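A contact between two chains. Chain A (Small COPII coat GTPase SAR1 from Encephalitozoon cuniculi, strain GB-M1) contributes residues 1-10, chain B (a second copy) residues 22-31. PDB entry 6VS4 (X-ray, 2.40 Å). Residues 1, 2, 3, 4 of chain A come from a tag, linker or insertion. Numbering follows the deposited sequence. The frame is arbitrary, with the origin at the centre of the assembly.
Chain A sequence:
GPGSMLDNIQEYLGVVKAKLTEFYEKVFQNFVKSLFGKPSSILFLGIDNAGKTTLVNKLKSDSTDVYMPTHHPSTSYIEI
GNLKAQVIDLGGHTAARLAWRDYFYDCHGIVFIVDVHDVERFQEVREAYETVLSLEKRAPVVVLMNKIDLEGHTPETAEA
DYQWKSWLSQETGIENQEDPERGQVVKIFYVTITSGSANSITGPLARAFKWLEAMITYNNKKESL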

# COMPACT_ATOMS: atom_id res chain seq x y z
N GLY A 1 -11.10 22.02 -2.30
CA GLY A 1 -9.68 22.22 -2.48
C GLY A 1 -8.80 21.04 -2.10
O GLY A 1 -9.25 19.89 -2.10
N PRO A 2 -7.55 21.32 -1.75
CA PRO A 2 -6.61 20.22 -1.44
C PRO A 2 -6.79 19.67 -0.04
O PRO A 2 -6.46 18.51 0.22
N GLY A 3 -7.29 20.50 0.89
CA GLY A 3 -7.52 20.03 2.25
C GLY A 3 -8.50 18.87 2.32
O GLY A 3 -8.27 17.88 3.02
N SER A 4 -9.62 18.97 1.59
CA SER A 4 -10.56 17.86 1.54
C SER A 4 -9.99 16.67 0.79
O SER A 4 -10.41 15.54 1.04
N MET A 5 -9.01 16.89 -0.09
CA MET A 5 -8.41 15.77 -0.79
C MET A 5 -7.41 15.03 0.09
O MET A 5 -7.28 13.81 -0.01
N LEU A 6 -6.76 15.73 1.01
CA LEU A 6 -5.82 14.99 1.84
C LEU A 6 -6.53 14.25 2.95
O LEU A 6 -6.07 13.18 3.36
N ASP A 7 -7.68 14.76 3.41
CA ASP A 7 -8.43 14.02 4.41
C ASP A 7 -8.96 12.72 3.81
O ASP A 7 -8.96 11.68 4.48
N ASN A 8 -9.39 12.76 2.54
CA ASN A 8 -9.84 11.53 1.89
C ASN A 8 -8.70 10.56 1.67
O ASN A 8 -8.89 9.34 1.79
N ILE A 9 -7.50 11.07 1.37
CA ILE A 9 -6.34 10.19 1.24
C ILE A 9 -6.02 9.53 2.57
O ILE A 9 -5.80 8.32 2.65
N GLN A 10 -6.02 10.32 3.66
CA GLN A 10 -5.70 9.74 4.96
C GLN A 10 -6.76 8.74 5.39
O GLN A 10 -6.43 7.64 5.84
N GLU B 22 -6.28 7.07 -9.09
CA GLU B 22 -7.23 8.17 -9.10
C GLU B 22 -6.76 9.33 -8.22
O GLU B 22 -6.90 10.50 -8.60
N PHE B 23 -6.21 9.03 -7.04
CA PHE B 23 -5.68 10.08 -6.16
C PHE B 23 -4.51 10.81 -6.82
O PHE B 23 -4.36 12.02 -6.67
N TYR B 24 -3.64 10.07 -7.51
CA TYR B 24 -2.54 10.68 -8.24
C TYR B 24 -3.04 11.72 -9.23
O TYR B 24 -2.43 12.79 -9.39
N GLU B 25 -4.16 11.44 -9.91
CA GLU B 25 -4.74 12.40 -10.84
C GLU B 25 -5.35 13.59 -10.10
O GLU B 25 -5.19 14.74 -10.53
N LYS B 26 -6.03 13.32 -8.99
CA LYS B 26 -6.64 14.40 -8.21
C LYS B 26 -5.60 15.38 -7.70
O LYS B 26 -5.87 16.58 -7.62
N VAL B 27 -4.40 14.90 -7.36
CA VAL B 27 -3.34 15.81 -6.95
C VAL B 27 -2.98 16.76 -8.10
O VAL B 27 -2.74 17.95 -7.88
N PHE B 28 -2.93 16.24 -9.33
CA PHE B 28 -2.66 17.10 -10.48
C PHE B 28 -3.78 18.13 -10.65
O PHE B 28 -3.51 19.30 -10.90
N GLN B 29 -5.03 17.69 -10.51
CA GLN B 29 -6.16 18.60 -10.66
C GLN B 29 -6.14 19.70 -9.61
O GLN B 29 -6.35 20.88 -9.93
N ASN B 30 -5.86 19.34 -8.35
CA ASN B 30 -5.79 20.34 -7.29
C ASN B 30 -4.61 21.28 -7.48
O ASN B 30 -4.72 22.49 -7.22
N PHE B 31 -3.48 20.75 -7.95
CA PHE B 31 -2.32 21.59 -8.22
C PHE B 31 -2.65 22.67 -9.25
O PHE B 31 -2.22 23.82 -9.12

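The two helices run nearly antiparallel, their directions 166° apart and their axes 10.5 Å apart at closest approach, so M5(A) lies level with K26(B) and I9(A) with F23(B). No direct hydrogen bond joins the stretches; the contact rests mainly on apolar side chains.

M5(A) points toward chain B and, with chi1 and chi2 both t, extends across the gap before a p chi3 turns its methyl group. Its SD settles 3.8 Å from CG2 of V27(B), whose chi1 is t, and 3.7 Å from the backbone C of K26(B). An unbranched, flexible thioether suits this place, because it can reach the neighbouring backbone and fit against a rigid branched valine.

One turn later, I9(A) leaves its backbone sideways, in the common helical mt rotamer. This carries CG1 over one face of the F23(B) ring, 3.6 Å from the centroid and 13° off the ring normal, a CH-pi contact. F23(B) points toward chain A with chi1 m (-85°), and its chi2 of -45° sets the ring plane to receive the isoleucine. The ring also reaches N8(A), its CZ lying 3.8 Å from the backbone O of that residue.

N30(B), chi1 m, folds back on its own helix: ND2 donates to O of K26(B) at 3.0 Å. The same ND2 of N30(B) lies 3.4 Å from SD of M5(A). OD1 of N30(B) approaches the backbone C of the tag residue G1(A) at 3.1 Å, without a hydrogen bond there.

K26(B) starts toward chain A, but its chain, m at chi1 and t thereafter, ends in a salt bridge from NZ to OE2 of E22(B), 3.3 Å. Its NZ also donates to water 1 at 3.1 Å; N8(A) ND2 reaches that water through a weak hydrogen bond of 3.3 Å, giving a solvent-mediated polar link between the helices.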

# COMPACT_ATOMS: atom_id res chain seq x y z
CB PRO A 2 -5.23 20.88 -1.61
CG PRO A 2 -5.51 22.36 -1.94
CD PRO A 2 -6.92 22.63 -1.58
CB SER A 4 -11.87 18.30 0.88
OG SER A 4 -12.89 17.34 1.08
CB MET A 5 -7.68 16.22 -2.05
CG MET A 5 -7.08 15.05 -2.81
SD MET A 5 -5.84 15.55 -4.01
CE MET A 5 -4.95 16.76 -3.03
CB LEU A 6 -4.78 15.93 2.45
CG LEU A 6 -3.84 16.70 1.53
CD1 LEU A 6 -2.79 17.33 2.40
CD2 LEU A 6 -3.20 15.73 0.57
CB ASP A 7 -9.56 14.86 4.98
CG ASP A 7 -10.34 14.13 6.06
OD1 ASP A 7 -9.72 13.58 7.00
OD2 ASP A 7 -11.59 14.10 5.98
CB ASN A 8 -10.51 11.83 0.54
CG ASN A 8 -11.73 12.69 0.67
OD1 ASN A 8 -12.52 12.53 1.60
ND2 ASN A 8 -11.92 13.58 -0.30
CB ILE A 9 -5.12 10.95 0.68
CG1 ILE A 9 -5.34 11.32 -0.79
CG2 ILE A 9 -3.85 10.15 0.88
CD1 ILE A 9 -4.21 12.15 -1.37
CB GLN A 10 -5.55 10.82 6.02
CG GLN A 10 -4.10 11.12 6.37
CD GLN A 10 -3.96 12.07 7.53
OE1 GLN A 10 -4.93 12.69 7.98
NE2 GLN A 10 -2.74 12.17 8.06
CB GLU B 22 -8.59 7.65 -8.65
CG GLU B 22 -9.61 8.70 -8.32
CD GLU B 22 -10.84 8.10 -7.65
OE1 GLU B 22 -11.27 7.00 -8.08
OE2 GLU B 22 -11.35 8.72 -6.69
CB PHE B 23 -5.25 9.48 -4.82
CG PHE B 23 -6.37 9.36 -3.83
CD1 PHE B 23 -7.26 10.39 -3.64
CD2 PHE B 23 -6.52 8.20 -3.08
CE1 PHE B 23 -8.29 10.29 -2.71
CE2 PHE B 23 -7.55 8.08 -2.14
CZ PHE B 23 -8.44 9.13 -1.96
CB TYR B 24 -1.74 9.58 -8.94
CG TYR B 24 -0.37 9.97 -9.43
CD1 TYR B 24 -0.19 10.52 -10.70
CD2 TYR B 24 0.76 9.75 -8.65
CE1 TYR B 24 1.06 10.86 -11.17
CE2 TYR B 24 2.02 10.09 -9.11
CZ TYR B 24 2.17 10.65 -10.37
OH TYR B 24 3.42 10.99 -10.84
CB GLU B 25 -5.79 11.70 -11.71
CG GLU B 25 -5.20 10.69 -12.68
CD GLU B 25 -6.24 9.72 -13.22
OE1 GLU B 25 -5.85 8.77 -13.94
OE2 GLU B 25 -7.44 9.89 -12.93
CB LYS B 26 -7.47 13.82 -7.06
CG LYS B 26 -8.89 13.47 -7.48
CD LYS B 26 -9.62 12.69 -6.41
CE LYS B 26 -11.08 12.46 -6.77
NZ LYS B 26 -11.82 11.77 -5.66
CB VAL B 27 -2.11 15.02 -6.45
CG1 VAL B 27 -0.95 15.96 -6.18
CG2 VAL B 27 -2.46 14.23 -5.21
CB PHE B 28 -2.49 16.26 -11.74
CG PHE B 28 -2.22 17.08 -12.99
CD1 PHE B 28 -0.96 17.63 -13.21
CD2 PHE B 28 -3.21 17.30 -13.93
CE1 PHE B 28 -0.70 18.38 -14.34
CE2 PHE B 28 -2.95 18.04 -15.08
CZ PHE B 28 -1.69 18.58 -15.28
CB GLN B 29 -7.46 17.81 -10.60
CG GLN B 29 -7.66 16.95 -11.83
CD GLN B 29 -8.58 15.77 -11.58
OE1 GLN B 29 -9.51 15.85 -10.79
NE2 GLN B 29 -8.28 14.65 -12.23
CB ASN B 30 -5.74 19.67 -5.93
CG ASN B 30 -7.12 19.29 -5.43
OD1 ASN B 30 -7.85 20.14 -4.91
ND2 ASN B 30 -7.49 18.02 -5.59
CB PHE B 31 -1.15 20.73 -8.68
CG PHE B 31 -0.09 21.48 -9.43
CD1 PHE B 31 0.94 22.11 -8.75
CD2 PHE B 31 -0.11 21.52 -10.81
CE1 PHE B 31 1.92 22.79 -9.44
CE2 PHE B 31 0.87 22.21 -11.51
CZ PHE B 31 1.88 22.84 -10.82
O HOH W 1 -10.54 13.33 -3.32